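Oxysterol-binding protein homolog 1 (PDB 5H28) carries sterols and other lipids between membranes, with its ankyrin repeats, the domain described here, targeting it to the nucleus-vacuole junction through NVJ1. Local coordinates at residues Thr188-Phe193 with Trp204-Gly209; Asn156-Gly161 with Lys196-Met201; Ala210-Arg215 with Arg255-Ile260; Leu225-Asn230 with Ala241-Leu246. All blocks are in the same frame, centred on the assembly; numbering follows the deposited sequence.

Interaction 1 (Thr188-Phe193 with Trp204-Gly209); sequences TVLHEF and WLLEHG
Leu190 holds CG anti to its backbone N (chi1 179°), while Leu205 holds CG anti to its carbonyl carbon (chi1 -68°); from these settings the two leucines start across the gap between helix 189-196 and helix 199-207. Leu205 meets Val189 tip to tip, its CD1 3.8 Å from Val189 CG2. Leu205 CD1 also lies 3.8 Å from Phe193 CD2, where the two side chains cross at about a right angle, and 3.9 Å from Leu190 CA. One methyl group is thus held by three residues of the facing helix. The second join is Leu190 with Leu206, again crossing nearly at right angles. There Leu190 CD1 and Leu206 CD2 are only 3.2 Å apart, tighter than usual for two methyls. The pair of helices is the helix-turn-helix of the predicted third ankyrin repeat, and its second helix ends in a Schellman motif with Gly209 at the positive-phi position. Phe151 and Phe155 of helix 130-156 pack on Val189, so the cluster continues into the neighbouring helix. No hydrogen bond crosses between the two segments, which implies that their pairing rests on dispersion, shape and the exclusion of water from aliphatic and aromatic carbon.

Interaction 2 (Asn156-Gly161 with Lys196-Met201); sequences NNRDFG and KRDVIM
Arg158 and Asp198 meet tip to tip in a side-on salt bridge, two nitrogens against two oxygens. Arg158 NE donates to Asp198 OD2 at 2.7 Å and Arg158 NH2 to Asp198 OD1 at 3.0 Å; both bonds are nearly straight, and each oxygen uses its syn lone pair. The guanidinium and carboxylate planes lie only 19° apart. The Arg158 chain is extended from CG to NE and runs out along the solvent side of the contact, where Ile200 CB, of an exposed residue, comes to 3.4 Å from Arg158 NH2, at the edge of the guanidinium.

Asp198 does a second job. It is the N-cap of helix 199-207, its OD1 accepting from Met201 N at 3.1 Å, and that donor comes from above the carboxylate plane rather than within it. The salt bridge joins the turn between helices 130-156 and 160-167 to the start of helix 199-207, in the predicted third ankyrin repeat; Asp159, next to Arg158, is the N-cap of helix 160-167. An alanine at Asp198 would probably leave the Arg158 guanidinium without its charged mate and Met201 N without its cap.

The inner side is packed more closely and is apolar. Buried Met201 bends at chi2 and chi3 (59° and 79°), and its CE lies 3.6 Å from Phe160 CE1. Its sulfur approaches the same ring obliquely, a Met-aromatic contact with SD 4.8 Å from the ring centroid. Met201 CE also touches the aliphatic part of the arginine, 3.9 Å from Arg158 CG, while Phe193 lies against Met201 within the repeat.

Interaction 3 (Ala210-Arg215 with Arg255-Ile260); sequences ADPFKR and REQSVI
Asp211 OD1, which lies 3.4 Å from Gln257 CG, accepts from Phe213 N at 2.8 Å. This is an Asx turn, set inside the type I beta turn from Asp211 to Lys214 that follows helix 199-207 in the predicted third ankyrin repeat. The other carboxylate oxygen, OD2, takes Asp261 N, so the aspartate also grips the C-terminal tail. Across from it, Gln257 bends at chi2 (51°), and NE2 donates to Val259 O at 2.9 Å in an almost straight bond lying in the amide plane. That bond ties down the chain where it leaves helix 241-256. An alanine at Gln257 would probably leave Val259 O without this donor and open a gap beside Asp211 OD1 and Pro212 CD. Phe213 is packed on two sides. Ile260 sets a CH-pi contact over one face, its CG1 4.0 Å from the ring centroid, and Gln257 CB comes to the edge, 3.9 Å from Phe213 CE2. A water sits between Ala210 O and Gln257 OE1, within hydrogen-bonding distance of both, though it has more acceptors in reach than protons to give. Beside that water, Gln257 OE1 lies 3.5 Å from Pro212 CD.

Interaction 4 (Leu225-Asn230 with Ala241-Leu246); sequences LVRKVN and AIDIEL
Arg227 and Asp243 face each other where the loop 225-230 runs along the first turns of helix 241-256, which packs beside the predicted third ankyrin repeat. The loop bends through an inverse gamma turn centred on Lys228.

The polar link is made by water. One water accepts from Arg227 N at 2.8 Å and donates to Asp243 OD1 at 2.6 Å. A second lies in the guanidinium plane, accepting from Arg227 NH1 at 2.8 Å and donating to Asp243 OD2 at 2.6 Å. Each carboxylate oxygen is therefore tied to the loop by its own bridge, one ending on the backbone and the other on the side chain.

The charges themselves stay apart. NH1 of Arg227 is 4.1 Å from Asp243 OD2, beyond a salt bridge, and the guanidinium and carboxylate planes stand 85° to each other. The direct ionic partner of Asp243 is instead Arg197, whose NE reaches OD1. What Arg227 lays against the aspartate is its aliphatic stem: CG, anti to the carbonyl carbon (chi1 -75°), comes to 3.3 Å from Asp243 OD1. Nearby positive charge would probably favour the ionised aspartate in this buried place.

The apolar contacts are looser. Val226 CG2 lies 4.0 Å from Leu246 CG, and both side chains also rest on Val194 of helix 189-196. Further along the loop, Val229 CG1 makes only distant contacts with Asp243 CB and Ile244 CG1. Apart from these carbon pairs, the other methyl of Val226, CG1, lies 3.7 Å from the backbone oxygen Asp243 O.

Going from the N terminus, 156-161 opens interaction 2, and before that contact closes at 196-201 the segment 188-193 has already opened interaction 1, which closes at 204-209; the two cross, and both use helix 199-207. Next, 210-215 opens interaction 3, closed at the end of helix 241-256. Interaction 4 is nested within that loop and uses the start of the same helix. Interaction 2 brings helix 160-167 against the repeat, interaction 1 pairs the repeat's own two helices, and interactions 3 and 4 tie helix 241-256 and the tail back to the loops that follow helix 199-207. A probable hydrogen bond from His191 NE2 to Lys214 O links interactions 1 and 3.

Interaction 1 (Thr188-Phe193 with Trp204-Gly209)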
# COMPACT_ATOMS: atom_id res chain seq x y z
N THR A 188 -9.68 10.29 -15.75
CA THR A 188 -9.77 10.32 -14.30
C THR A 188 -11.09 9.62 -13.95
O THR A 188 -12.14 9.91 -14.53
CB THR A 188 -9.73 11.77 -13.81
OG1 THR A 188 -8.50 12.37 -14.26
CG2 THR A 188 -9.78 11.83 -12.29
N VAL A 189 -11.03 8.72 -12.98
CA VAL A 189 -12.18 7.90 -12.63
C VAL A 189 -13.49 8.58 -12.26
O VAL A 189 -14.54 8.19 -12.76
CB VAL A 189 -11.77 6.85 -11.56
CG1 VAL A 189 -11.51 7.51 -10.23
CG2 VAL A 189 -12.85 5.77 -11.46
N LEU A 190 -13.47 9.58 -11.39
CA LEU A 190 -14.72 10.24 -11.02
C LEU A 190 -15.40 10.80 -12.27
O LEU A 190 -16.59 10.58 -12.49
CB LEU A 190 -14.48 11.36 -10.00
CG LEU A 190 -15.73 12.14 -9.56
CD1 LEU A 190 -16.83 11.18 -9.13
CD2 LEU A 190 -15.36 13.11 -8.43
N HIS A 191 -14.63 11.52 -13.09
CA HIS A 191 -15.17 12.10 -14.31
C HIS A 191 -15.83 11.06 -15.20
O HIS A 191 -16.92 11.28 -15.73
CB HIS A 191 -14.05 12.80 -15.09
CG HIS A 191 -13.31 13.82 -14.28
ND1 HIS A 191 -12.61 13.49 -13.14
CD2 HIS A 191 -13.16 15.16 -14.45
CE1 HIS A 191 -12.06 14.59 -12.64
NE2 HIS A 191 -12.38 15.61 -13.42
N GLU A 192 -15.18 9.91 -15.34
CA GLU A 192 -15.73 8.85 -16.17
C GLU A 192 -17.07 8.34 -15.66
O GLU A 192 -17.96 8.06 -16.45
CB GLU A 192 -14.74 7.70 -16.30
CG GLU A 192 -13.47 8.09 -17.04
CD GLU A 192 -13.77 8.81 -18.35
OE1 GLU A 192 -14.46 8.21 -19.21
OE2 GLU A 192 -13.33 9.96 -18.52
N PHE A 193 -17.23 8.24 -14.34
CA PHE A 193 -18.50 7.76 -13.82
C PHE A 193 -19.58 8.84 -13.80
O PHE A 193 -20.77 8.52 -13.75
CB PHE A 193 -18.30 7.10 -12.46
CG PHE A 193 -17.79 5.69 -12.58
CD1 PHE A 193 -18.66 4.65 -12.91
CD2 PHE A 193 -16.44 5.42 -12.46
CE1 PHE A 193 -18.18 3.37 -13.12
CE2 PHE A 193 -15.94 4.13 -12.67
CZ PHE A 193 -16.82 3.10 -13.00
N TRP A 204 -19.41 6.50 -4.06
CA TRP A 204 -18.38 5.64 -3.50
C TRP A 204 -17.00 6.25 -3.72
O TRP A 204 -16.16 6.28 -2.82
CB TRP A 204 -18.43 4.25 -4.16
CG TRP A 204 -17.59 3.21 -3.45
CD1 TRP A 204 -18.00 2.35 -2.47
CD2 TRP A 204 -16.20 2.94 -3.67
NE1 TRP A 204 -16.95 1.56 -2.07
CE2 TRP A 204 -15.83 1.90 -2.79
CE3 TRP A 204 -15.23 3.48 -4.53
CZ2 TRP A 204 -14.53 1.39 -2.73
CZ3 TRP A 204 -13.93 2.97 -4.47
CH2 TRP A 204 -13.60 1.93 -3.58
N LEU A 205 -16.76 6.74 -4.94
CA LEU A 205 -15.47 7.34 -5.26
C LEU A 205 -15.21 8.58 -4.41
O LEU A 205 -14.10 8.76 -3.89
CB LEU A 205 -15.42 7.68 -6.75
CG LEU A 205 -15.39 6.46 -7.68
CD1 LEU A 205 -15.63 6.91 -9.11
CD2 LEU A 205 -14.05 5.73 -7.55
N LEU A 206 -16.22 9.43 -4.26
CA LEU A 206 -16.08 10.64 -3.47
C LEU A 206 -15.75 10.30 -2.02
O LEU A 206 -14.92 10.97 -1.40
CB LEU A 206 -17.37 11.47 -3.52
CG LEU A 206 -17.59 12.38 -4.73
CD1 LEU A 206 -16.62 13.54 -4.68
CD2 LEU A 206 -17.43 11.61 -6.01
N GLU A 207 -16.39 9.27 -1.48
CA GLU A 207 -16.13 8.89 -0.10
C GLU A 207 -14.76 8.25 0.08
O GLU A 207 -14.26 8.13 1.20
CB GLU A 207 -17.22 7.94 0.42
CG GLU A 207 -17.37 6.64 -0.33
CD GLU A 207 -18.41 5.72 0.29
OE1 GLU A 207 -18.19 5.26 1.43
OE2 GLU A 207 -19.45 5.46 -0.36
N HIS A 208 -14.13 7.85 -1.03
CA HIS A 208 -12.81 7.25 -0.96
C HIS A 208 -11.68 8.15 -1.44
O HIS A 208 -10.62 7.66 -1.83
CB HIS A 208 -12.78 5.92 -1.72
CG HIS A 208 -13.48 4.81 -0.99
ND1 HIS A 208 -14.85 4.71 -0.92
CD2 HIS A 208 -12.99 3.79 -0.25
CE1 HIS A 208 -15.17 3.67 -0.17
NE2 HIS A 208 -14.06 3.10 0.25
N GLY A 209 -11.90 9.46 -1.43
CA GLY A 209 -10.85 10.37 -1.83
C GLY A 209 -10.99 11.16 -3.12
O GLY A 209 -10.24 12.11 -3.33

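Interaction 2 (Asn156-Gly161 with Lys196-Met201)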
# COMPACT_ATOMS: atom_id res chain seq x y z
N ASN A 156 -14.43 -0.88 -13.79
CA ASN A 156 -15.19 -1.09 -15.01
C ASN A 156 -16.15 -2.27 -14.92
O ASN A 156 -17.17 -2.29 -15.60
CB ASN A 156 -14.26 -1.26 -16.21
CG ASN A 156 -13.70 0.06 -16.68
OD1 ASN A 156 -14.41 1.07 -16.69
ND2 ASN A 156 -12.44 0.07 -17.07
N ASN A 157 -15.82 -3.25 -14.09
CA ASN A 157 -16.72 -4.39 -13.92
C ASN A 157 -17.61 -4.13 -12.71
O ASN A 157 -18.43 -4.96 -12.34
CB ASN A 157 -15.93 -5.69 -13.74
CG ASN A 157 -15.32 -6.19 -15.04
OD1 ASN A 157 -15.81 -5.89 -16.13
ND2 ASN A 157 -14.26 -6.98 -14.93
N ARG A 158 -17.43 -2.95 -12.12
CA ARG A 158 -18.21 -2.51 -10.96
C ARG A 158 -18.17 -3.53 -9.83
O ARG A 158 -19.20 -3.94 -9.31
CB ARG A 158 -19.66 -2.23 -11.38
CG ARG A 158 -20.39 -1.22 -10.50
CD ARG A 158 -21.74 -0.87 -11.12
NE ARG A 158 -22.41 0.25 -10.46
CZ ARG A 158 -23.26 0.13 -9.44
NH1 ARG A 158 -23.55 -1.06 -8.95
NH2 ARG A 158 -23.81 1.22 -8.92
N ASP A 159 -16.95 -3.92 -9.47
CA ASP A 159 -16.72 -4.89 -8.41
C ASP A 159 -16.29 -4.14 -7.15
O ASP A 159 -15.10 -3.88 -6.95
CB ASP A 159 -15.61 -5.85 -8.84
CG ASP A 159 -15.37 -6.97 -7.84
OD1 ASP A 159 -15.77 -6.82 -6.67
OD2 ASP A 159 -14.76 -7.98 -8.24
N PHE A 160 -17.25 -3.79 -6.30
CA PHE A 160 -16.95 -3.06 -5.08
C PHE A 160 -16.07 -3.82 -4.10
O PHE A 160 -15.28 -3.22 -3.37
CB PHE A 160 -18.25 -2.60 -4.40
CG PHE A 160 -18.94 -1.48 -5.12
CD1 PHE A 160 -18.37 -0.21 -5.18
CD2 PHE A 160 -20.15 -1.70 -5.76
CE1 PHE A 160 -18.99 0.82 -5.86
CE2 PHE A 160 -20.79 -0.67 -6.46
CZ PHE A 160 -20.21 0.59 -6.51
N GLY A 161 -16.19 -5.15 -4.07
CA GLY A 161 -15.35 -5.92 -3.18
C GLY A 161 -13.90 -5.75 -3.58
O GLY A 161 -13.03 -5.50 -2.74
N LYS A 196 -20.88 8.41 -17.11
CA LYS A 196 -21.61 7.14 -17.17
C LYS A 196 -22.96 7.29 -16.45
O LYS A 196 -23.88 6.51 -16.68
CB LYS A 196 -20.79 6.02 -16.52
CG LYS A 196 -21.24 4.60 -16.86
CD LYS A 196 -20.30 3.57 -16.23
CE LYS A 196 -20.53 2.16 -16.78
NZ LYS A 196 -21.89 1.64 -16.48
N ARG A 197 -23.05 8.30 -15.59
CA ARG A 197 -24.26 8.59 -14.82
C ARG A 197 -24.56 7.53 -13.77
O ARG A 197 -25.72 7.30 -13.41
CB ARG A 197 -25.45 8.80 -15.77
CG ARG A 197 -25.24 10.00 -16.70
CD ARG A 197 -26.31 10.15 -17.77
NE ARG A 197 -27.60 10.60 -17.26
CZ ARG A 197 -28.66 9.81 -17.08
NH1 ARG A 197 -29.79 10.31 -16.60
NH2 ARG A 197 -28.58 8.52 -17.39
N ASP A 198 -23.51 6.88 -13.28
CA ASP A 198 -23.61 5.86 -12.23
C ASP A 198 -23.40 6.63 -10.93
O ASP A 198 -22.27 6.78 -10.46
CB ASP A 198 -22.50 4.82 -12.40
CG ASP A 198 -22.60 3.68 -11.40
OD1 ASP A 198 -23.29 3.82 -10.36
OD2 ASP A 198 -21.97 2.63 -11.64
N VAL A 199 -24.49 7.12 -10.35
CA VAL A 199 -24.40 7.91 -9.12
C VAL A 199 -23.86 7.16 -7.91
O VAL A 199 -23.10 7.72 -7.12
CB VAL A 199 -25.77 8.53 -8.76
CG1 VAL A 199 -25.63 9.45 -7.56
CG2 VAL A 199 -26.33 9.30 -9.94
N ILE A 200 -24.23 5.89 -7.76
CA ILE A 200 -23.73 5.11 -6.64
C ILE A 200 -22.20 5.03 -6.70
O ILE A 200 -21.53 5.21 -5.68
CB ILE A 200 -24.34 3.69 -6.62
CG1 ILE A 200 -25.82 3.78 -6.26
CG2 ILE A 200 -23.60 2.81 -5.62
CD1 ILE A 200 -26.53 2.45 -6.21
N MET A 201 -21.65 4.76 -7.88
CA MET A 201 -20.20 4.68 -8.00
C MET A 201 -19.58 6.04 -7.72
O MET A 201 -18.53 6.13 -7.08
CB MET A 201 -19.79 4.19 -9.39
CG MET A 201 -18.27 4.12 -9.58
SD MET A 201 -17.43 3.00 -8.42
CE MET A 201 -17.78 1.43 -9.19

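Interaction 3 (Ala210-Arg215 with Arg255-Ile260)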
# COMPACT_ATOMS: atom_id res chain seq x y z
N ALA A 210 -11.92 10.78 -3.99
CA ALA A 210 -12.09 11.50 -5.25
C ALA A 210 -12.40 12.97 -4.94
O ALA A 210 -13.27 13.27 -4.13
CB ALA A 210 -13.21 10.88 -6.07
N ASP A 211 -11.69 13.86 -5.62
CA ASP A 211 -11.85 15.30 -5.43
C ASP A 211 -12.66 15.98 -6.54
O ASP A 211 -12.30 15.89 -7.71
CB ASP A 211 -10.45 15.93 -5.32
CG ASP A 211 -10.48 17.45 -5.29
OD1 ASP A 211 -11.51 18.03 -4.91
OD2 ASP A 211 -9.44 18.06 -5.64
N PRO A 212 -13.77 16.65 -6.19
CA PRO A 212 -14.62 17.32 -7.18
C PRO A 212 -13.95 18.55 -7.82
O PRO A 212 -14.45 19.10 -8.80
CB PRO A 212 -15.87 17.69 -6.38
CG PRO A 212 -15.32 17.95 -5.01
CD PRO A 212 -14.34 16.80 -4.83
N PHE A 213 -12.82 18.96 -7.26
CA PHE A 213 -12.08 20.11 -7.76
C PHE A 213 -11.04 19.71 -8.80
O PHE A 213 -10.45 20.56 -9.47
CB PHE A 213 -11.36 20.83 -6.61
CG PHE A 213 -12.27 21.62 -5.73
CD1 PHE A 213 -12.69 22.89 -6.11
CD2 PHE A 213 -12.69 21.11 -4.51
CE1 PHE A 213 -13.53 23.64 -5.28
CE2 PHE A 213 -13.53 21.84 -3.68
CZ PHE A 213 -13.95 23.11 -4.06
N LYS A 214 -10.81 18.41 -8.95
CA LYS A 214 -9.81 17.92 -9.89
C LYS A 214 -10.26 18.00 -11.35
O LYS A 214 -11.37 17.58 -11.70
CB LYS A 214 -9.44 16.47 -9.55
CG LYS A 214 -8.26 15.93 -10.34
CD LYS A 214 -6.97 16.64 -9.96
CE LYS A 214 -5.80 16.14 -10.79
NZ LYS A 214 -4.52 16.75 -10.34
N ARG A 215 -9.38 18.53 -12.19
CA ARG A 215 -9.65 18.64 -13.62
C ARG A 215 -8.98 17.49 -14.35
O ARG A 215 -7.82 17.15 -14.08
CB ARG A 215 -9.12 19.98 -14.14
CG ARG A 215 -9.81 21.18 -13.50
CD ARG A 215 -9.08 22.49 -13.78
NE ARG A 215 -9.78 23.63 -13.18
CZ ARG A 215 -10.94 24.10 -13.62
NH1 ARG A 215 -11.51 25.13 -13.02
NH2 ARG A 215 -11.53 23.55 -14.67
N ARG A 255 -18.62 21.49 -1.61
CA ARG A 255 -18.68 22.24 -0.36
C ARG A 255 -18.00 21.47 0.78
O ARG A 255 -17.33 22.05 1.63
CB ARG A 255 -20.13 22.54 0.03
CG ARG A 255 -20.87 23.48 -0.91
CD ARG A 255 -22.22 23.91 -0.33
NE ARG A 255 -23.15 22.79 -0.19
CZ ARG A 255 -23.91 22.32 -1.17
NH1 ARG A 255 -24.73 21.29 -0.94
NH2 ARG A 255 -23.88 22.87 -2.37
N GLU A 256 -18.17 20.15 0.78
CA GLU A 256 -17.62 19.28 1.82
C GLU A 256 -16.16 18.86 1.67
O GLU A 256 -15.49 18.59 2.67
CB GLU A 256 -18.46 18.00 1.93
CG GLU A 256 -19.90 18.21 2.35
CD GLU A 256 -20.68 16.90 2.41
OE1 GLU A 256 -21.87 16.93 2.79
OE2 GLU A 256 -20.10 15.84 2.07
N GLN A 257 -15.66 18.80 0.44
CA GLN A 257 -14.28 18.36 0.18
C GLN A 257 -13.25 18.84 1.21
O GLN A 257 -12.49 18.04 1.74
CB GLN A 257 -13.86 18.79 -1.23
CG GLN A 257 -12.49 18.26 -1.68
CD GLN A 257 -12.32 16.77 -1.48
OE1 GLN A 257 -13.26 15.99 -1.64
NE2 GLN A 257 -11.10 16.36 -1.15
N SER A 258 -13.24 20.15 1.47
CA SER A 258 -12.32 20.76 2.44
C SER A 258 -10.86 20.83 2.00
O SER A 258 -10.22 21.88 2.11
CB SER A 258 -12.43 20.05 3.79
OG SER A 258 -13.72 20.21 4.35
N VAL A 259 -10.32 19.72 1.51
CA VAL A 259 -8.93 19.70 1.06
C VAL A 259 -8.82 19.47 -0.44
O VAL A 259 -9.07 18.37 -0.94
CB VAL A 259 -8.12 18.63 1.82
CG1 VAL A 259 -8.80 17.28 1.70
CG2 VAL A 259 -6.70 18.56 1.26
N ILE A 260 -8.45 20.53 -1.16
CA ILE A 260 -8.31 20.49 -2.61
C ILE A 260 -6.99 19.86 -3.02
O ILE A 260 -5.95 20.19 -2.46
CB ILE A 260 -8.38 21.92 -3.21
CG1 ILE A 260 -9.71 22.58 -2.86
CG2 ILE A 260 -8.19 21.86 -4.72
CD1 ILE A 260 -9.81 24.03 -3.30
O HOH W 1 -13.13 13.28 -1.38

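Interaction 4 (Leu225-Asn230 with Ala241-Leu246)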
# COMPACT_ATOMS: atom_id res chain seq x y z
N LEU A 225 -19.34 17.85 -16.42
CA LEU A 225 -19.63 16.68 -17.25
C LEU A 225 -21.06 16.18 -17.02
O LEU A 225 -21.48 15.17 -17.60
CB LEU A 225 -18.61 15.58 -16.96
CG LEU A 225 -17.18 15.97 -17.33
CD1 LEU A 225 -16.22 14.86 -16.93
CD2 LEU A 225 -17.09 16.24 -18.83
N VAL A 226 -21.79 16.87 -16.16
CA VAL A 226 -23.18 16.53 -15.88
C VAL A 226 -23.99 17.12 -17.03
O VAL A 226 -23.61 18.15 -17.59
CB VAL A 226 -23.66 17.17 -14.55
CG1 VAL A 226 -25.15 16.92 -14.36
CG2 VAL A 226 -22.88 16.60 -13.38
N ARG A 227 -25.08 16.46 -17.41
CA ARG A 227 -25.93 16.97 -18.48
C ARG A 227 -26.35 18.39 -18.15
O ARG A 227 -26.67 18.70 -17.00
CB ARG A 227 -27.19 16.12 -18.64
CG ARG A 227 -27.00 14.77 -19.30
CD ARG A 227 -28.36 14.23 -19.74
NE ARG A 227 -28.94 15.05 -20.80
CZ ARG A 227 -30.23 15.04 -21.13
NH1 ARG A 227 -31.09 14.26 -20.49
NH2 ARG A 227 -30.66 15.82 -22.12
N LYS A 228 -26.34 19.26 -19.16
CA LYS A 228 -26.72 20.65 -18.95
C LYS A 228 -28.23 20.78 -18.74
O LYS A 228 -28.98 20.98 -19.69
CB LYS A 228 -26.31 21.49 -20.16
CG LYS A 228 -24.84 21.39 -20.54
CD LYS A 228 -23.92 21.82 -19.41
CE LYS A 228 -22.49 22.00 -19.90
NZ LYS A 228 -21.99 20.81 -20.64
N VAL A 229 -28.67 20.67 -17.49
CA VAL A 229 -30.09 20.79 -17.20
C VAL A 229 -30.35 21.94 -16.22
O VAL A 229 -29.49 22.28 -15.40
CB VAL A 229 -30.66 19.48 -16.62
CG1 VAL A 229 -30.28 19.32 -15.16
CG2 VAL A 229 -32.16 19.46 -16.80
N ASN A 230 -31.54 22.54 -16.31
CA ASN A 230 -31.91 23.68 -15.49
C ASN A 230 -32.40 23.41 -14.06
O ASN A 230 -31.87 23.97 -13.10
CB ASN A 230 -32.99 24.50 -16.21
CG ASN A 230 -32.55 24.96 -17.59
OD1 ASN A 230 -33.32 25.58 -18.32
ND2 ASN A 230 -31.31 24.67 -17.95
N ALA A 241 -34.11 13.21 -13.44
CA ALA A 241 -33.86 13.01 -12.01
C ALA A 241 -32.43 12.60 -11.69
O ALA A 241 -31.83 13.10 -10.74
CB ALA A 241 -34.84 11.99 -11.44
N ILE A 242 -31.87 11.68 -12.48
CA ILE A 242 -30.50 11.23 -12.24
C ILE A 242 -29.50 12.37 -12.40
O ILE A 242 -28.57 12.49 -11.61
CB ILE A 242 -30.12 10.08 -13.21
CG1 ILE A 242 -30.89 8.81 -12.83
CG2 ILE A 242 -28.62 9.83 -13.17
CD1 ILE A 242 -30.65 7.65 -13.76
N ASP A 243 -29.72 13.21 -13.40
CA ASP A 243 -28.84 14.33 -13.66
C ASP A 243 -28.93 15.35 -12.53
O ASP A 243 -27.92 15.93 -12.11
CB ASP A 243 -29.22 14.96 -14.99
CG ASP A 243 -29.25 13.94 -16.11
OD1 ASP A 243 -28.17 13.48 -16.52
OD2 ASP A 243 -30.36 13.57 -16.55
N ILE A 244 -30.14 15.55 -12.02
CA ILE A 244 -30.33 16.47 -10.91
C ILE A 244 -29.62 15.92 -9.68
O ILE A 244 -28.94 16.65 -8.96
CB ILE A 244 -31.83 16.68 -10.61
CG1 ILE A 244 -32.49 17.43 -11.77
CG2 ILE A 244 -32.00 17.46 -9.31
CD1 ILE A 244 -33.99 17.57 -11.64
N GLU A 245 -29.77 14.62 -9.44
CA GLU A 245 -29.14 13.97 -8.30
C GLU A 245 -27.62 14.11 -8.39
O GLU A 245 -26.95 14.43 -7.40
CB GLU A 245 -29.50 12.48 -8.27
CG GLU A 245 -29.05 11.75 -7.00
CD GLU A 245 -29.27 10.25 -7.05
OE1 GLU A 245 -30.19 9.79 -7.75
OE2 GLU A 245 -28.52 9.52 -6.36
N LEU A 246 -27.09 13.89 -9.58
CA LEU A 246 -25.66 13.97 -9.82
C LEU A 246 -25.14 15.40 -9.60
O LEU A 246 -24.07 15.59 -9.00
CB LEU A 246 -25.36 13.51 -11.25
CG LEU A 246 -23.90 13.22 -11.60
CD1 LEU A 246 -23.30 12.26 -10.58
CD2 LEU A 246 -23.82 12.64 -13.00
O HOH W 2 -25.67 14.09 -16.10
O HOH W 3 -31.73 12.48 -18.47